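Local coordinates for ABC transporter, substrate-binding protein (Streptococcus pneumoniae, PDB 5G5Y) that binds short- and long-chain fructooligosaccharides, with a preference for tetrasaccharides and larger, and delivers them to an ABC importer, at residues K17-K22 / I36-Y41; N136-I141 / Y282-V287; W270-V275 / A401-D406. One frame throughout, in Å; residues are numbered along the deposited sequence.

Interaction 1 of 3, residues K17-K22 / I36-Y41; sequences KDPNEK and IDWTNY. With ZN (zinc ion), chain L.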
loop_
_atom_site.group_PDB
_atom_site.type_symbol
_atom_site.label_atom_id
_atom_site.label_comp_id
_atom_site.label_asym_id
_atom_site.label_seq_id
_atom_site.Cartn_x
_atom_site.Cartn_y
_atom_site.Cartn_z
ATOM N N LYS A 17 -7.488 -26.700 -5.980
ATOM C CA LYS A 17 -7.766 -27.048 -4.572
ATOM C C LYS A 17 -6.519 -27.604 -3.858
ATOM O O LYS A 17 -6.313 -27.336 -2.678
ATOM C CB LYS A 17 -8.891 -28.070 -4.441
ATOM C CG LYS A 17 -10.209 -27.689 -5.095
ATOM C CD LYS A 17 -11.002 -26.645 -4.336
ATOM C CE LYS A 17 -11.797 -25.738 -5.287
ATOM N NZ LYS A 17 -11.012 -24.557 -5.771
ATOM N N ASP A 18 -5.740 -28.412 -4.572
ATOM C CA ASP A 18 -4.452 -28.888 -4.083
ATOM C C ASP A 18 -3.363 -27.974 -4.644
ATOM O O ASP A 18 -3.115 -27.994 -5.827
ATOM C CB ASP A 18 -4.214 -30.332 -4.518
ATOM C CG ASP A 18 -2.896 -30.912 -3.989
ATOM O OD1 ASP A 18 -2.125 -30.215 -3.253
ATOM O OD2 ASP A 18 -2.623 -32.101 -4.315
ATOM N N PRO A 19 -2.683 -27.201 -3.777
ATOM C CA PRO A 19 -1.591 -26.346 -4.262
ATOM C C PRO A 19 -0.462 -27.082 -5.008
ATOM O O PRO A 19 0.230 -26.461 -5.820
ATOM C CB PRO A 19 -1.030 -25.741 -2.990
ATOM C CG PRO A 19 -2.159 -25.726 -2.047
ATOM C CD PRO A 19 -2.897 -27.017 -2.336
ATOM N N ASN A 20 -0.252 -28.356 -4.713
ATOM C CA ASN A 20 0.765 -29.121 -5.432
ATOM C C ASN A 20 0.482 -29.290 -6.935
ATOM O O ASN A 20 1.346 -29.759 -7.646
ATOM C CB ASN A 20 0.996 -30.477 -4.796
ATOM C CG ASN A 20 1.667 -30.388 -3.440
ATOM O OD1 ASN A 20 2.514 -29.504 -3.188
ATOM N ND2 ASN A 20 1.320 -31.302 -2.562
ATOM N N GLU A 21 -0.705 -28.924 -7.407
ATOM C CA GLU A 21 -0.994 -28.842 -8.842
ATOM C C GLU A 21 -0.436 -27.558 -9.524
ATOM O O GLU A 21 -0.540 -27.418 -10.733
ATOM C CB GLU A 21 -2.507 -28.957 -9.080
ATOM C CG GLU A 21 -3.046 -30.314 -8.656
ATOM C CD GLU A 21 -4.546 -30.464 -8.886
ATOM O OE1 GLU A 21 -5.132 -29.612 -9.575
ATOM O OE2 GLU A 21 -5.135 -31.434 -8.354
ATOM N N LYS A 22 0.107 -26.621 -8.743
ATOM C CA LYS A 22 0.830 -25.458 -9.270
ATOM C C LYS A 22 2.246 -25.841 -9.704
ATOM O O LYS A 22 2.945 -26.548 -8.998
ATOM C CB LYS A 22 0.931 -24.364 -8.211
ATOM C CG LYS A 22 -0.386 -23.732 -7.894
ATOM C CD LYS A 22 -0.266 -22.517 -6.974
ATOM C CE LYS A 22 -1.618 -21.882 -6.773
ATOM N NZ LYS A 22 -1.679 -20.775 -5.763
ATOM N N ILE A 36 4.947 -31.122 0.615
ATOM C CA ILE A 36 4.021 -30.391 1.458
ATOM C C ILE A 36 2.625 -30.972 1.325
ATOM O O ILE A 36 2.086 -31.084 0.218
ATOM C CB ILE A 36 3.965 -28.886 1.124
ATOM C CG1 ILE A 36 5.391 -28.284 1.134
ATOM C CG2 ILE A 36 3.083 -28.153 2.147
ATOM C CD1 ILE A 36 6.117 -28.446 2.465
ATOM N N ASP A 37 2.066 -31.337 2.463
ATOM C CA ASP A 37 0.688 -31.726 2.553
ATOM C C ASP A 37 -0.108 -30.476 2.940
ATOM O O ASP A 37 -0.062 -30.035 4.099
ATOM C CB ASP A 37 0.466 -32.838 3.570
ATOM C CG ASP A 37 -0.979 -33.290 3.587
ATOM O OD1 ASP A 37 -1.649 -33.078 2.571
ATOM O OD2 ASP A 37 -1.430 -33.873 4.570
ATOM N N TRP A 38 -0.828 -29.922 1.973
ATOM C CA TRP A 38 -1.483 -28.621 2.171
ATOM C C TRP A 38 -2.870 -28.732 2.747
ATOM O O TRP A 38 -3.655 -29.606 2.321
ATOM C CB TRP A 38 -1.602 -27.832 0.872
ATOM C CG TRP A 38 -0.321 -27.560 0.203
ATOM C CD1 TRP A 38 0.279 -28.326 -0.761
ATOM C CD2 TRP A 38 0.571 -26.459 0.452
ATOM N NE1 TRP A 38 1.458 -27.772 -1.120
ATOM C CE2 TRP A 38 1.664 -26.619 -0.410
ATOM C CE3 TRP A 38 0.539 -25.350 1.306
ATOM C CZ2 TRP A 38 2.759 -25.715 -0.426
ATOM C CZ3 TRP A 38 1.632 -24.454 1.287
ATOM C CH2 TRP A 38 2.699 -24.640 0.416
ATOM N N THR A 39 -3.185 -27.801 3.660
ATOM C CA THR A 39 -4.566 -27.526 4.065
ATOM C C THR A 39 -4.843 -26.182 3.453
ATOM O O THR A 39 -4.362 -25.155 3.971
ATOM C CB THR A 39 -4.735 -27.504 5.604
ATOM O OG1 THR A 39 -4.429 -28.787 6.133
ATOM C CG2 THR A 39 -6.170 -27.146 6.015
ATOM N N ASN A 40 -5.584 -26.172 2.344
ATOM C CA ASN A 40 -5.730 -25.000 1.534
ATOM C C ASN A 40 -7.110 -24.373 1.675
ATOM O O ASN A 40 -8.089 -24.922 1.140
ATOM C CB ASN A 40 -5.480 -25.379 0.084
ATOM C CG ASN A 40 -5.522 -24.214 -0.869
ATOM O OD1 ASN A 40 -5.328 -23.057 -0.487
ATOM N ND2 ASN A 40 -5.757 -24.511 -2.135
ATOM N N TYR A 41 -7.179 -23.225 2.357
ATOM C CA TYR A 41 -8.442 -22.497 2.511
ATOM C C TYR A 41 -8.551 -21.377 1.501
ATOM O O TYR A 41 -7.741 -20.447 1.492
ATOM C CB TYR A 41 -8.588 -21.987 3.926
ATOM C CG TYR A 41 -8.612 -23.062 4.974
ATOM C CD1 TYR A 41 -9.406 -24.222 4.834
ATOM C CD2 TYR A 41 -7.890 -22.908 6.160
ATOM C CE1 TYR A 41 -9.432 -25.189 5.822
ATOM C CE2 TYR A 41 -7.895 -23.858 7.155
ATOM C CZ TYR A 41 -8.685 -25.001 7.006
ATOM O OH TYR A 41 -8.680 -25.940 8.034
HETATM ZN ZN ZN L . -3.671 -33.520 2.317
HETATM O O HOH W 1 -1.678 -31.250 -0.647
HETATM O O HOH W 2 4.959 -30.436 -2.304
HETATM O O HOH W 3 -3.816 -35.191 3.648
HETATM O O HOH W 4 -4.088 -31.977 0.583
HETATM O O HOH W 5 -4.369 -32.373 4.076
HETATM O O HOH W 6 -6.075 -33.826 2.326
HETATM O O HOH W 7 -3.497 -34.722 0.322
#
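Pro-19 lies over one face of the indole of Trp-38, where the loop leading from strand 3-10 into helix 23-32 runs back alongside strand 34-41, nearly antiparallel to this outermost strand of a four-stranded mixed sheet. This connection from one parallel strand through a helix to its neighbour is a beta-alpha-beta crossover. The CH-pi geometry is close to perpendicular: CB of Pro-19 stands 3.6 Å from the centroid of the five-membered ring of Trp-38, 5° off the normal. CG of Pro-19 comes to 3.4 Å from CG of Trp-38, and CG2 of Ile-36 lies over the opposite face, which sandwiches the indole.

The ring is also held at its edge. NE1 of Trp-38 donates within the indole plane to OD1 of Asn-20 at 2.9 Å, although it stands above the plane of the amide carbonyl. The same amide donates through ND2 to O of Ile-36 at 2.9 Å, nearly in line with that C=O, so two bonds fix its rotation. OD1 of Asp-18 accepts from N of Asn-20, an Asx turn at the start of the 3-10 segment, and a water links this oxygen to N of Trp-38.

At Asn-40, chi1 of -177° carries CG towards the loop. Its OD1 is hydrogen-bonded to OG of Ser-11, while ND2 donates to O of Lys-17 at 2.9 Å with an N-H...O angle of 172°.

Interaction 2 of 3, residues N136-I141 / Y282-V287; sequences NDMAWI and YDVLPV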
loop_
_atom_site.group_PDB
_atom_site.type_symbol
_atom_site.label_atom_id
_atom_site.label_comp_id
_atom_site.label_asym_id
_atom_site.label_seq_id
_atom_site.Cartn_x
_atom_site.Cartn_y
_atom_site.Cartn_z
ATOM N N ASN A 136 -0.353 7.842 -3.102
ATOM C CA ASN A 136 -1.421 6.903 -3.451
ATOM C C ASN A 136 -2.533 7.565 -4.276
ATOM O O ASN A 136 -2.950 7.012 -5.305
ATOM C CB ASN A 136 -1.938 6.167 -2.215
ATOM C CG ASN A 136 -2.642 7.084 -1.203
ATOM O OD1 ASN A 136 -2.205 8.183 -0.917
ATOM N ND2 ASN A 136 -3.715 6.606 -0.648
ATOM N N ASP A 137 -2.957 8.760 -3.860
ATOM C CA ASP A 137 -4.062 9.472 -4.477
ATOM C C ASP A 137 -3.615 10.556 -5.469
ATOM O O ASP A 137 -3.807 11.747 -5.236
ATOM C CB ASP A 137 -5.005 10.062 -3.420
ATOM C CG ASP A 137 -4.375 11.151 -2.579
ATOM O OD1 ASP A 137 -3.194 11.039 -2.204
ATOM O OD2 ASP A 137 -5.085 12.155 -2.297
ATOM N N MET A 138 -3.052 10.121 -6.586
ATOM C CA MET A 138 -2.544 11.026 -7.616
ATOM C C MET A 138 -3.709 11.815 -8.220
ATOM O O MET A 138 -4.815 11.275 -8.355
ATOM C CB MET A 138 -1.827 10.259 -8.735
ATOM C CG MET A 138 -0.589 9.560 -8.294
ATOM S SD MET A 138 0.296 8.613 -9.550
ATOM C CE MET A 138 0.523 9.784 -10.874
ATOM N N ALA A 139 -3.445 13.086 -8.543
ATOM C CA ALA A 139 -4.432 13.963 -9.208
ATOM C C ALA A 139 -4.187 13.895 -10.717
ATOM O O ALA A 139 -3.024 13.902 -11.156
ATOM C CB ALA A 139 -4.313 15.377 -8.705
ATOM N N TRP A 140 -5.276 13.795 -11.468
ATOM C CA TRP A 140 -5.253 13.664 -12.913
ATOM C C TRP A 140 -6.136 14.751 -13.498
ATOM O O TRP A 140 -7.173 15.112 -12.897
ATOM C CB TRP A 140 -5.811 12.298 -13.297
ATOM C CG TRP A 140 -5.120 11.165 -12.629
ATOM C CD1 TRP A 140 -5.457 10.589 -11.450
ATOM C CD2 TRP A 140 -3.980 10.454 -13.113
ATOM N NE1 TRP A 140 -4.583 9.589 -11.156
ATOM C CE2 TRP A 140 -3.678 9.471 -12.163
ATOM C CE3 TRP A 140 -3.182 10.568 -14.248
ATOM C CZ2 TRP A 140 -2.604 8.584 -12.305
ATOM C CZ3 TRP A 140 -2.104 9.661 -14.402
ATOM C CH2 TRP A 140 -1.833 8.705 -13.440
ATOM N N ILE A 141 -5.745 15.276 -14.657
ATOM C CA ILE A 141 -6.476 16.382 -15.271
ATOM C C ILE A 141 -6.790 16.067 -16.749
ATOM O O ILE A 141 -5.984 15.416 -17.419
ATOM C CB ILE A 141 -5.711 17.704 -15.114
ATOM C CG1 ILE A 141 -6.535 18.910 -15.606
ATOM C CG2 ILE A 141 -4.346 17.655 -15.770
ATOM C CD1 ILE A 141 -5.957 20.238 -15.182
ATOM N N TYR A 282 -6.371 12.237 -20.366
ATOM C CA TYR A 282 -5.987 12.585 -18.986
ATOM C C TYR A 282 -4.492 12.382 -18.752
ATOM O O TYR A 282 -3.869 11.439 -19.309
ATOM C CB TYR A 282 -6.781 11.738 -17.994
ATOM C CG TYR A 282 -8.214 12.139 -17.924
ATOM C CD1 TYR A 282 -9.150 11.590 -18.794
ATOM C CD2 TYR A 282 -8.648 13.094 -16.997
ATOM C CE1 TYR A 282 -10.480 11.983 -18.746
ATOM C CE2 TYR A 282 -9.986 13.473 -16.923
ATOM C CZ TYR A 282 -10.899 12.919 -17.810
ATOM O OH TYR A 282 -12.239 13.298 -17.771
ATOM N N ASP A 283 -3.914 13.281 -17.947
ATOM C CA ASP A 283 -2.517 13.169 -17.565
ATOM C C ASP A 283 -2.359 13.661 -16.121
ATOM O O ASP A 283 -3.314 14.151 -15.529
ATOM C CB ASP A 283 -1.651 14.019 -18.494
ATOM C CG ASP A 283 -0.254 13.443 -18.698
ATOM O OD1 ASP A 283 0.198 12.579 -17.916
ATOM O OD2 ASP A 283 0.403 13.876 -19.652
ATOM N N VAL A 284 -1.147 13.525 -15.594
ATOM C CA VAL A 284 -0.805 13.925 -14.231
ATOM C C VAL A 284 -0.920 15.442 -14.067
ATOM O O VAL A 284 -0.414 16.218 -14.888
ATOM C CB VAL A 284 0.622 13.506 -13.834
ATOM C CG1 VAL A 284 0.868 13.836 -12.370
ATOM C CG2 VAL A 284 0.882 12.019 -14.091
ATOM N N LEU A 285 -1.636 15.855 -13.030
ATOM C CA LEU A 285 -1.679 17.252 -12.648
ATOM C C LEU A 285 -0.350 17.508 -11.932
ATOM O O LEU A 285 -0.115 16.900 -10.873
ATOM C CB LEU A 285 -2.851 17.512 -11.691
ATOM C CG LEU A 285 -3.014 18.957 -11.203
ATOM C CD1 LEU A 285 -3.399 19.860 -12.355
ATOM C CD2 LEU A 285 -4.036 19.076 -10.107
ATOM N N PRO A 286 0.505 18.374 -12.477
ATOM C CA PRO A 286 1.750 18.623 -11.742
ATOM C C PRO A 286 1.544 19.223 -10.353
ATOM O O PRO A 286 0.495 19.817 -10.069
ATOM C CB PRO A 286 2.502 19.630 -12.623
ATOM C CG PRO A 286 1.770 19.641 -13.935
ATOM C CD PRO A 286 0.374 19.246 -13.660
ATOM N N VAL A 287 2.563 19.109 -9.533
ATOM C CA VAL A 287 2.530 19.643 -8.175
ATOM C C VAL A 287 2.305 21.168 -8.260
ATOM O O VAL A 287 3.001 21.875 -9.020
ATOM C CB VAL A 287 3.817 19.300 -7.423
ATOM C CG1 VAL A 287 3.906 20.047 -6.085
ATOM C CG2 VAL A 287 3.866 17.798 -7.238
HETATM O O HOH W 8 -0.961 14.690 -9.513
#
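Leu-285 and Ile-141 interlock where strand 282-284 runs antiparallel along strand 138-142 as an outermost strand of a four-stranded mixed sheet. The methyl CD1 of Leu-285 meets CD1 of Ile-141 at 3.8 Å, while its other branch, CD2, rests on CB of Ala-139 at 4.0 Å. The fork of Leu-285 thus spans the two, one methyl on each. Its CG is placed anti to the backbone N (chi1 180°).

A second set of bumps involves Val-284, whose CG2 settles over the notch where CE of Met-138, 3.9 Å away, and CZ3 of Trp-140, at 3.8 Å, come together. The bend of Met-138 at chi3 (53°) brings CE to that methyl, and helix 399-412 adds Tyr-412 against both Met-138 and Val-284. The indole NE1 of Trp-140 is tied instead to O of Thr-269 on the adjoining strand.

Backbone bonds set the register: Ile-141 and Asp-283 form a hydrogen-bonded pair, Trp-140 and Val-284 a non-hydrogen-bonded one. Beyond the strand, N of Leu-285 donates to O of Ala-139 at 3.0 Å, and a water bridges O of Ala-139 to O of Leu-285.

Interaction 3 of 3, residues W270-V275 / A401-D406; sequences WDKNNV and AKWRLD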
loop_
_atom_site.group_PDB
_atom_site.type_symbol
_atom_site.label_atom_id
_atom_site.label_comp_id
_atom_site.label_asym_id
_atom_site.label_seq_id
_atom_site.Cartn_x
_atom_site.Cartn_y
_atom_site.Cartn_z
ATOM N N TRP A 270 -5.416 5.956 -8.008
ATOM C CA TRP A 270 -4.093 5.348 -8.098
ATOM C C TRP A 270 -3.532 5.366 -9.503
ATOM O O TRP A 270 -2.392 5.792 -9.739
ATOM C CB TRP A 270 -4.148 3.948 -7.559
ATOM C CG TRP A 270 -2.857 3.171 -7.575
ATOM C CD1 TRP A 270 -2.423 2.361 -8.577
ATOM C CD2 TRP A 270 -1.879 3.079 -6.525
ATOM N NE1 TRP A 270 -1.220 1.771 -8.230
ATOM C CE2 TRP A 270 -0.866 2.193 -6.978
ATOM C CE3 TRP A 270 -1.754 3.658 -5.271
ATOM C CZ2 TRP A 270 0.237 1.871 -6.211
ATOM C CZ3 TRP A 270 -0.652 3.332 -4.488
ATOM C CH2 TRP A 270 0.344 2.448 -4.967
ATOM N N ASP A 271 -4.349 4.920 -10.441
ATOM C CA ASP A 271 -3.943 4.794 -11.836
ATOM C C ASP A 271 -5.136 5.149 -12.665
ATOM O O ASP A 271 -6.167 4.506 -12.513
ATOM C CB ASP A 271 -3.476 3.344 -12.060
ATOM C CG ASP A 271 -3.049 3.034 -13.496
ATOM O OD1 ASP A 271 -3.423 3.736 -14.470
ATOM O OD2 ASP A 271 -2.309 2.016 -13.643
ATOM N N LYS A 272 -4.974 6.145 -13.539
ATOM C CA LYS A 272 -6.064 6.670 -14.404
ATOM C C LYS A 272 -6.722 5.559 -15.255
ATOM O O LYS A 272 -7.934 5.605 -15.571
ATOM C CB LYS A 272 -5.534 7.783 -15.327
ATOM C CG LYS A 272 -4.593 7.318 -16.444
ATOM C CD LYS A 272 -4.193 8.449 -17.365
ATOM C CE LYS A 272 -3.502 7.873 -18.614
ATOM N NZ LYS A 272 -2.851 8.900 -19.435
ATOM N N ASN A 273 -5.942 4.523 -15.561
ATOM C CA ASN A 273 -6.450 3.399 -16.364
ATOM C C ASN A 273 -7.694 2.724 -15.758
ATOM O O ASN A 273 -8.565 2.252 -16.498
ATOM C CB ASN A 273 -5.318 2.393 -16.653
ATOM C CG ASN A 273 -4.296 2.953 -17.644
ATOM O OD1 ASN A 273 -4.519 2.895 -18.857
ATOM N ND2 ASN A 273 -3.174 3.511 -17.147
ATOM N N ASN A 274 -7.810 2.736 -14.427
ATOM C CA ASN A 274 -8.948 2.159 -13.753
ATOM C C ASN A 274 -10.186 3.060 -13.712
ATOM O O ASN A 274 -11.218 2.620 -13.208
ATOM C CB ASN A 274 -8.590 1.743 -12.319
ATOM C CG ASN A 274 -7.357 0.838 -12.259
ATOM O OD1 ASN A 274 -6.392 1.103 -11.511
ATOM N ND2 ASN A 274 -7.365 -0.213 -13.067
ATOM N N VAL A 275 -10.077 4.310 -14.145
ATOM C CA VAL A 275 -11.175 5.271 -13.992
ATOM C C VAL A 275 -11.497 5.876 -15.324
ATOM O O VAL A 275 -12.605 5.644 -15.818
ATOM C CB VAL A 275 -10.893 6.358 -12.925
ATOM C CG1 VAL A 275 -12.064 7.327 -12.786
ATOM C CG2 VAL A 275 -10.630 5.682 -11.594
ATOM N N ALA A 401 3.686 -1.008 -13.115
ATOM C CA ALA A 401 4.464 -0.481 -11.992
ATOM C C ALA A 401 5.540 0.454 -12.482
ATOM O O ALA A 401 5.761 1.524 -11.901
ATOM C CB ALA A 401 5.081 -1.592 -11.178
ATOM N N LYS A 402 6.232 0.046 -13.546
ATOM C CA LYS A 402 7.291 0.865 -14.118
ATOM C C LYS A 402 6.736 2.215 -14.560
ATOM O O LYS A 402 7.346 3.257 -14.311
ATOM C CB LYS A 402 7.977 0.152 -15.268
ATOM C CG LYS A 402 9.042 0.951 -16.006
ATOM C CD LYS A 402 10.159 1.418 -15.086
ATOM C CE LYS A 402 11.344 1.977 -15.870
ATOM N NZ LYS A 402 12.182 2.857 -14.996
ATOM N N TRP A 403 5.626 2.181 -15.271
ATOM C CA TRP A 403 4.954 3.402 -15.735
ATOM C C TRP A 403 4.661 4.356 -14.551
ATOM O O TRP A 403 5.028 5.509 -14.599
ATOM C CB TRP A 403 3.679 3.020 -16.440
ATOM C CG TRP A 403 2.827 4.151 -16.897
ATOM C CD1 TRP A 403 2.993 4.918 -18.047
ATOM C CD2 TRP A 403 1.638 4.622 -16.270
ATOM N NE1 TRP A 403 1.958 5.823 -18.140
ATOM C CE2 TRP A 403 1.133 5.675 -17.058
ATOM C CE3 TRP A 403 0.953 4.265 -15.103
ATOM C CZ2 TRP A 403 -0.051 6.359 -16.720
ATOM C CZ3 TRP A 403 -0.183 4.950 -14.764
ATOM C CH2 TRP A 403 -0.670 6.001 -15.565
ATOM N N ARG A 404 4.053 3.833 -13.491
ATOM C CA ARG A 404 3.682 4.631 -12.323
ATOM C C ARG A 404 4.933 5.169 -11.622
ATOM O O ARG A 404 4.975 6.328 -11.266
ATOM C CB ARG A 404 2.772 3.841 -11.356
ATOM C CG ARG A 404 2.027 4.722 -10.389
ATOM C CD ARG A 404 1.189 3.934 -9.430
ATOM N NE ARG A 404 0.204 4.843 -8.837
ATOM C CZ ARG A 404 0.333 5.432 -7.645
ATOM N NH1 ARG A 404 1.369 5.196 -6.849
ATOM N NH2 ARG A 404 -0.602 6.245 -7.233
ATOM N N LEU A 405 5.960 4.335 -11.451
ATOM C CA LEU A 405 7.222 4.770 -10.831
ATOM C C LEU A 405 7.833 5.935 -11.541
ATOM O O LEU A 405 8.343 6.861 -10.903
ATOM C CB LEU A 405 8.289 3.650 -10.820
ATOM C CG LEU A 405 8.174 2.634 -9.729
ATOM C CD1 LEU A 405 9.263 1.562 -9.877
ATOM C CD2 LEU A 405 8.334 3.288 -8.373
ATOM N N ASP A 406 7.832 5.880 -12.868
ATOM C CA ASP A 406 8.427 6.951 -13.640
ATOM C C ASP A 406 7.630 8.263 -13.485
ATOM O O ASP A 406 8.251 9.307 -13.353
ATOM C CB ASP A 406 8.524 6.553 -15.111
ATOM C CG ASP A 406 9.581 5.470 -15.380
ATOM O OD1 ASP A 406 10.427 5.143 -14.516
ATOM O OD2 ASP A 406 9.565 4.967 -16.520
#
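Trp-270 and Arg-404 both leave their backbones with CG anti to N (chi1 -180° and -162°), and from CG to NE the arginine is extended, which carries NE onto one face of the indole. The two flat groups lie face on face, with centres 3.5 Å apart and planes parallel to within 2°. CZ of Arg-404 sits over the six-membered ring of Trp-270, a cation-pi arrangement, while CD reaches over the five-membered ring at 3.8 Å from its centroid.

The same arginine is gripped at its edge by the backbone. NE and NH2 of Arg-404 both donate to O of Trp-270, at 2.9 and 3.1 Å, and that oxygen lies in the guanidinium plane. NH2 meets it on a lone pair in the carbonyl plane, whereas NE approaches from above that plane. With NH1 bonded to O of Val-135, all three nitrogens have backbone partners, which holds the flat group against the ring.

In this member of the bacterial solute-binding protein 1 family, the loop after strand 264-269 of a four-stranded mixed sheet here meets helix 399-412. Trp-270 and Asn-274 of the loop bind the substrate, and the stack is consistent with the helix helping to position this tryptophan.

One residue earlier on the helix, Trp-403 meets the turn that follows Trp-270. Its CZ3 lies 3.5 Å from OD1 of Asp-271, an oxygen that closes an Asx turn by accepting from N of Asn-273. ND2 of Asn-273 donates to OD1 too, at 2.7 Å on the syn lone pair, and lies over a face of the Trp-403 indole, 3.9 Å from CH2.

How the interactions relate
Interactions 2 and 3 adjoin, their centres about 10 Å apart. NZ of Lys-272 in interaction 3 probably donates to O of Tyr-282 in interaction 2, at 2.7 Å. SD of Met-138 packs 3.4 Å from NH2 of Arg-404, and O of Asn-136 lies 3.6 Å from CE3 of Trp-270. Asn-136 and Met-138 thus touch the stack of Trp-270 on Arg-404, and the Trp-270 side chain is about 4 Å from that of substrate-binding Asn-191. Interactions 1 and 2 lie on opposite sides of the chain's centre, their own centres about 43 Å apart. Between side chains, Pro-19 is about 11 Å from Glu-379 and Trp-38 about 11 Å from Lys-309, both substrate-binding.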